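Local coordinates for protein Alpha/beta hydrolase (PDB 3BWX) that is probably a hydrolase of the alpha/beta hydrolase fold, whose natural substrate is not established, and binds calcium ions, at residues A[182-187]-A[268-273]; A[34-39]-A[43-48]. The protein carries 1 engineered substitution. All coordinates share one frame; numbering follows the deposited sequence.

Both contacts border on helix 46-52, the first helix after strand 32-35 in the alpha/beta hydrolase core, and their centres lie about 8 Å apart. R184 of contact 1 joins them: while NH1 and NH2 of its guanidinium close on D270 OD2, its NE forms a salt bridge with E46 OE2 of contact 2 at 2.8 Å. A probable hydrogen bond from R43 NE to K183 O, 2.9 Å, ties the end of helix 175-185 to the turn before helix 46-52. Contact 2 is buried, about 5 Å from the centre of the chain, and L35 there touches the likely nucleophile elbow; contact 1, about 11 Å out, is partly buried. Neither includes the calcium ligands P205 and A208.

Contact 1: residues A[182-187]-A[268-273]; sequences AKRIMV and TLDEPE. With EDO (1,2-ethanediol), chain F; EDO (1,2-ethanediol), chain H.
R184 meets the carboxylate of D270 end-on, both terminal nitrogens closing on the single oxygen OD2. The salt bridge measures 2.8 Å from R184 NH1 to D270 OD2, and R184 NH2 reaches the same OD2 at 3.0 Å. Both bonds are bent, at 146° and 138°. The oxygen lies near the guanidinium plane, yet the carboxylate is turned almost perpendicular to it, 83° away, and the two nitrogens approach OD2 from opposite faces on its syn side. An extended chain from CG to NE carries the charge across, joining helix 175-185, in the insertion between strands 122-128 and 230-235 where this fold usually carries its cap, to the loop that leads into the last helix. R184 also pairs with E46 and D47, so one arginine serves three acidic residues. With an alanine here, the carboxylates of D270, E46 and D47 would probably lose their shared cation and be left close together with their charges less balanced. O1 of the ethanediol of chain H adds a third donor to D270 OD2, at 2.6 Å. The loop is folded on itself: T268 OG1 accepts from D270 N in an ST turn, 3.1 Å, and the bent side chain of E271 brings OE2 back to T268 N at 2.9 Å.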
loop_
_atom_site.group_PDB
_atom_site.type_symbol
_atom_site.label_atom_id
_atom_site.label_comp_id
_atom_site.label_asym_id
_atom_site.label_seq_id
_atom_site.Cartn_x
_atom_site.Cartn_y
_atom_site.Cartn_z
ATOM N N ALA A 182 1.788 -8.635 -12.543
ATOM C CA ALA A 182 1.679 -7.702 -13.672
ATOM C C ALA A 182 0.246 -7.169 -13.703
ATOM O O ALA A 182 0.045 -5.945 -13.867
ATOM C CB ALA A 182 2.077 -8.354 -15.027
ATOM N N LYS A 183 -0.746 -8.074 -13.592
ATOM C CA LYS A 183 -2.132 -7.638 -13.742
ATOM C C LYS A 183 -2.560 -6.776 -12.578
ATOM O O LYS A 183 -3.508 -5.995 -12.698
ATOM C CB LYS A 183 -3.067 -8.850 -13.958
ATOM C CG LYS A 183 -2.799 -9.515 -15.299
ATOM C CD LYS A 183 -3.943 -10.385 -15.766
ATOM C CE LYS A 183 -5.004 -9.537 -16.445
ATOM N NZ LYS A 183 -6.198 -10.338 -16.856
ATOM N N ARG A 184 -1.899 -6.907 -11.432
ATOM C CA ARG A 184 -2.235 -6.036 -10.310
ATOM C C ARG A 184 -1.779 -4.593 -10.470
ATOM O O ARG A 184 -2.433 -3.672 -9.933
ATOM C CB ARG A 184 -1.684 -6.564 -8.993
ATOM C CG ARG A 184 -2.312 -7.837 -8.526
ATOM C CD ARG A 184 -1.672 -8.383 -7.300
ATOM N NE ARG A 184 -2.316 -9.602 -6.927
ATOM C CZ ARG A 184 -2.040 -10.305 -5.831
ATOM N NH1 ARG A 184 -1.021 -9.983 -5.048
ATOM N NH2 ARG A 184 -2.718 -11.413 -5.596
ATOM N N ILE A 185 -0.685 -4.377 -11.205
ATOM C CA ILE A 185 -0.065 -3.065 -11.283
ATOM C C ILE A 185 -0.183 -2.399 -12.662
ATOM O O ILE A 185 0.110 -1.211 -12.820
ATOM C CB ILE A 185 1.393 -3.131 -10.761
ATOM C CG1 ILE A 185 2.364 -3.771 -11.754
ATOM C CG2 ILE A 185 1.431 -3.860 -9.396
ATOM C CD1 ILE A 185 3.787 -3.808 -11.161
HETATM N N MSE A 186 -0.629 -3.177 -13.654
HETATM C CA MSE A 186 -0.756 -2.691 -15.012
HETATM C C MSE A 186 -2.146 -3.001 -15.513
HETATM O O MSE A 186 -2.865 -3.817 -14.963
HETATM C CB MSE A 186 0.316 -3.300 -15.955
HETATM C CG MSE A 186 1.699 -3.305 -15.407
HETATM SE SE MSE A 186 3.017 -3.852 -16.692
HETATM C CE MSE A 186 2.972 -2.286 -17.760
ATOM N N VAL A 187 -2.500 -2.368 -16.614
ATOM C CA VAL A 187 -3.845 -2.498 -17.187
ATOM C C VAL A 187 -3.783 -2.429 -18.712
ATOM O O VAL A 187 -2.953 -1.739 -19.277
ATOM C CB VAL A 187 -4.774 -1.408 -16.602
ATOM C CG1 VAL A 187 -4.374 -0.034 -17.084
ATOM C CG2 VAL A 187 -6.199 -1.671 -17.022
ATOM N N THR A 268 4.144 -9.389 -0.782
ATOM C CA THR A 268 2.897 -9.223 -1.482
ATOM C C THR A 268 1.690 -9.339 -0.506
ATOM O O THR A 268 0.563 -8.945 -0.868
ATOM C CB THR A 268 2.715 -10.283 -2.575
ATOM O OG1 THR A 268 2.647 -11.579 -1.981
ATOM C CG2 THR A 268 3.838 -10.204 -3.634
ATOM N N LEU A 269 1.958 -9.926 0.689
ATOM C CA LEU A 269 0.984 -10.330 1.710
ATOM C C LEU A 269 0.228 -11.605 1.326
ATOM O O LEU A 269 -0.719 -12.016 2.027
ATOM C CB LEU A 269 0.013 -9.158 2.028
ATOM C CG LEU A 269 0.693 -7.834 2.371
ATOM C CD1 LEU A 269 -0.317 -6.754 2.685
ATOM C CD2 LEU A 269 1.697 -7.966 3.509
ATOM N N ASP A 270 0.616 -12.214 0.205
ATOM C CA ASP A 270 0.107 -13.553 -0.191
ATOM C C ASP A 270 1.009 -14.719 0.259
ATOM O O ASP A 270 0.654 -15.887 0.105
ATOM C CB ASP A 270 -0.125 -13.643 -1.695
ATOM C CG ASP A 270 -1.073 -12.582 -2.223
ATOM O OD1 ASP A 270 -1.962 -12.052 -1.495
ATOM O OD2 ASP A 270 -0.901 -12.274 -3.401
ATOM N N GLU A 271 2.193 -14.395 0.768
ATOM C CA GLU A 271 3.057 -15.403 1.385
ATOM C C GLU A 271 2.389 -16.045 2.605
ATOM O O GLU A 271 1.773 -15.336 3.417
ATOM C CB GLU A 271 4.374 -14.782 1.880
ATOM C CG GLU A 271 5.171 -13.990 0.845
ATOM C CD GLU A 271 4.710 -12.562 0.587
ATOM O OE1 GLU A 271 3.941 -11.983 1.388
ATOM O OE2 GLU A 271 5.190 -12.021 -0.445
ATOM N N PRO A 272 2.488 -17.374 2.738
ATOM C CA PRO A 272 1.885 -17.983 3.922
ATOM C C PRO A 272 2.267 -17.355 5.256
ATOM O O PRO A 272 1.403 -17.162 6.142
ATOM C CB PRO A 272 2.374 -19.421 3.867
ATOM C CG PRO A 272 2.532 -19.663 2.376
ATOM C CD PRO A 272 3.090 -18.387 1.850
ATOM N N GLU A 273 3.547 -17.028 5.396
ATOM C CA GLU A 273 4.013 -16.415 6.631
ATOM C C GLU A 273 3.365 -15.013 6.850
ATOM O O GLU A 273 3.140 -14.612 8.000
ATOM C CB GLU A 273 5.525 -16.349 6.652
ATOM C CG GLU A 273 6.138 -17.733 6.850
ATOM C CD GLU A 273 7.563 -17.904 6.361
ATOM O OE1 GLU A 273 8.201 -16.936 5.869
ATOM O OE2 GLU A 273 8.051 -19.042 6.487
HETATM C C1 EDO F . 4.137 -15.061 -3.469
HETATM O O1 EDO F . 3.593 -13.809 -3.041
HETATM C C2 EDO F . 3.761 -16.120 -2.477
HETATM O O2 EDO F . 2.416 -16.477 -2.795
HETATM C C1 EDO H . 1.674 -12.307 -5.876
HETATM O O1 EDO H . 0.581 -13.114 -5.378
HETATM C C2 EDO H . 2.477 -13.043 -6.953
HETATM O O2 EDO H . 3.102 -14.175 -6.328
#

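Contact 2: residues A[34-39]-A[43-48]. With EDO (1,2-ethanediol), chain Q; EDO (1,2-ethanediol), chain G.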
loop_
_atom_site.group_PDB
_atom_site.type_symbol
_atom_site.label_atom_id
_atom_site.label_comp_id
_atom_site.label_asym_id
_atom_site.label_seq_id
_atom_site.Cartn_x
_atom_site.Cartn_y
_atom_site.Cartn_z
ATOM N N CYS A 34 -6.991 -1.069 3.749
ATOM C CA CYS A 34 -5.764 -1.496 3.085
ATOM C C CYS A 34 -5.270 -0.371 2.208
ATOM O O CYS A 34 -5.973 0.013 1.274
ATOM C CB CYS A 34 -6.035 -2.727 2.256
ATOM S SG CYS A 34 -6.530 -4.190 3.204
ATOM N N LEU A 35 -4.087 0.135 2.498
ATOM C CA LEU A 35 -3.546 1.287 1.857
ATOM C C LEU A 35 -2.371 0.895 0.970
ATOM O O LEU A 35 -1.367 0.374 1.461
ATOM C CB LEU A 35 -3.159 2.334 2.891
ATOM C CG LEU A 35 -4.309 2.792 3.796
ATOM C CD1 LEU A 35 -3.722 3.824 4.773
ATOM C CD2 LEU A 35 -5.509 3.278 2.980
ATOM N N PRO A 36 -2.495 1.111 -0.350
ATOM C CA PRO A 36 -1.446 0.675 -1.267
ATOM C C PRO A 36 -0.211 1.576 -1.288
ATOM O O PRO A 36 -0.215 2.675 -0.757
ATOM C CB PRO A 36 -2.103 0.750 -2.658
ATOM C CG PRO A 36 -3.504 1.089 -2.443
ATOM C CD PRO A 36 -3.651 1.678 -1.079
ATOM N N GLY A 37 0.819 1.051 -1.939
ATOM C CA GLY A 37 2.030 1.765 -2.208
ATOM C C GLY A 37 1.879 2.828 -3.282
ATOM O O GLY A 37 0.833 2.997 -3.907
ATOM N N LEU A 38 2.966 3.557 -3.511
ATOM C CA LEU A 38 2.983 4.781 -4.317
ATOM C C LEU A 38 2.319 4.628 -5.655
ATOM O O LEU A 38 1.561 5.483 -6.036
ATOM C CB LEU A 38 4.456 5.252 -4.465
ATOM C CG LEU A 38 4.753 6.499 -5.289
ATOM C CD1 LEU A 38 4.268 7.743 -4.599
ATOM C CD2 LEU A 38 6.292 6.574 -5.551
ATOM N N THR A 39 2.678 3.604 -6.411
ATOM C CA THR A 39 2.187 3.369 -7.775
ATOM C C THR A 39 1.061 2.337 -7.849
ATOM O O THR A 39 0.728 1.870 -8.953
ATOM C CB THR A 39 3.325 2.943 -8.733
ATOM O OG1 THR A 39 3.905 1.732 -8.240
ATOM C CG2 THR A 39 4.368 4.025 -8.841
ATOM N N ARG A 43 -5.979 -3.607 -6.351
ATOM C CA ARG A 43 -5.656 -4.984 -6.765
ATOM C C ARG A 43 -4.481 -5.606 -6.028
ATOM O O ARG A 43 -4.365 -6.813 -5.968
ATOM C CB ARG A 43 -5.481 -5.130 -8.285
ATOM C CG ARG A 43 -6.704 -4.688 -9.007
ATOM C CD ARG A 43 -6.720 -5.041 -10.494
ATOM N NE ARG A 43 -5.612 -4.542 -11.305
ATOM C CZ ARG A 43 -5.457 -3.287 -11.731
ATOM N NH1 ARG A 43 -6.261 -2.328 -11.344
ATOM N NH2 ARG A 43 -4.414 -3.011 -12.491
ATOM N N ASP A 44 -3.636 -4.782 -5.412
ATOM C CA ASP A 44 -2.529 -5.337 -4.590
ATOM C C ASP A 44 -3.065 -6.149 -3.443
ATOM O O ASP A 44 -2.379 -7.069 -2.961
ATOM C CB ASP A 44 -1.585 -4.259 -4.069
ATOM C CG ASP A 44 -0.423 -3.959 -5.033
ATOM O OD1 ASP A 44 -0.374 -4.464 -6.188
ATOM O OD2 ASP A 44 0.468 -3.223 -4.619
ATOM N N PHE A 45 -4.315 -5.868 -3.055
ATOM C CA PHE A 45 -4.993 -6.579 -1.966
ATOM C C PHE A 45 -6.036 -7.593 -2.403
ATOM O O PHE A 45 -6.829 -8.100 -1.593
ATOM C CB PHE A 45 -5.616 -5.527 -1.039
ATOM C CG PHE A 45 -4.605 -4.595 -0.443
ATOM C CD1 PHE A 45 -3.730 -5.037 0.567
ATOM C CD2 PHE A 45 -4.483 -3.301 -0.924
ATOM C CE1 PHE A 45 -2.770 -4.178 1.095
ATOM C CE2 PHE A 45 -3.507 -2.463 -0.389
ATOM C CZ PHE A 45 -2.675 -2.889 0.594
ATOM N N GLU A 46 -6.069 -7.929 -3.690
ATOM C CA GLU A 46 -7.200 -8.691 -4.220
ATOM C C GLU A 46 -7.307 -10.089 -3.589
ATOM O O GLU A 46 -8.407 -10.639 -3.519
ATOM C CB GLU A 46 -7.107 -8.819 -5.749
ATOM C CG GLU A 46 -5.890 -9.584 -6.280
ATOM C CD GLU A 46 -5.672 -9.584 -7.803
ATOM O OE1 GLU A 46 -6.428 -8.866 -8.498
ATOM O OE2 GLU A 46 -4.711 -10.274 -8.272
ATOM N N ASP A 47 -6.168 -10.713 -3.258
ATOM C CA ASP A 47 -6.184 -12.038 -2.591
ATOM C C ASP A 47 -6.290 -11.923 -1.054
ATOM O O ASP A 47 -7.061 -12.655 -0.425
ATOM C CB ASP A 47 -4.958 -12.915 -3.007
ATOM C CG ASP A 47 -5.029 -13.395 -4.449
ATOM O OD1 ASP A 47 -6.033 -13.106 -5.126
ATOM O OD2 ASP A 47 -4.070 -14.067 -4.896
ATOM N N LEU A 48 -5.554 -10.975 -0.462
ATOM C CA LEU A 48 -5.637 -10.804 1.001
ATOM C C LEU A 48 -7.062 -10.460 1.419
ATOM O O LEU A 48 -7.572 -10.963 2.385
ATOM C CB LEU A 48 -4.696 -9.696 1.455
ATOM C CG LEU A 48 -4.698 -9.429 2.954
ATOM C CD1 LEU A 48 -4.224 -10.649 3.700
ATOM C CD2 LEU A 48 -3.855 -8.192 3.260
HETATM C C1 EDO Q . -0.520 6.358 -3.223
HETATM O O1 EDO Q . -1.039 5.107 -3.726
HETATM C C2 EDO Q . -0.356 6.217 -1.703
HETATM O O2 EDO Q . 0.675 5.269 -1.391
HETATM C C1 EDO G . -1.579 -16.052 -3.947
HETATM O O1 EDO G . -2.623 -15.413 -3.212
HETATM C C2 EDO G . -1.203 -17.326 -3.230
HETATM O O2 EDO G . -2.314 -18.232 -3.275
HETATM O O HOH W 1 0.595 -1.831 -2.396
#
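The F45 ring carries C34 CB over one face, while at its edge, near the ring plane, lie L35 O and P36 N. This packing belongs to the beta-alpha-beta unit of strand 32-35, helix 46-52 and strand 58-61 in the alpha/beta hydrolase fold, with F45, from the segment leading into helix 46-52, turned onto the end of strand 32-35. C34 CB stands 3.4 Å from the centroid of the F45 ring and 4° off its normal, a CH-pi contact almost exactly over the centre. The sulfur sits over the same face but displaced, C34 SG to the F45 centroid 4.3 Å, and leans toward CD1 of the ring. With CG anti to its own carbonyl carbon (chi1 -60°), F45 lays its ring across the strand end, and C60 of strand 58-61 touches it too. At the ring edge, F45 CZ comes within 3.6 Å of L35 O, and the side chains of P36 and F45 cross at about a right angle, P36 CG lying 4.1 Å from F45 CE2. No direct hydrogen bond crosses between 34-39 and 43-48; a water does so instead. Its partner D44 OD2 also forms a salt bridge with R40 of the intervening turn. The water accepts from G37 N at 2.9 Å and donates to D44 OD2 at 2.6 Å.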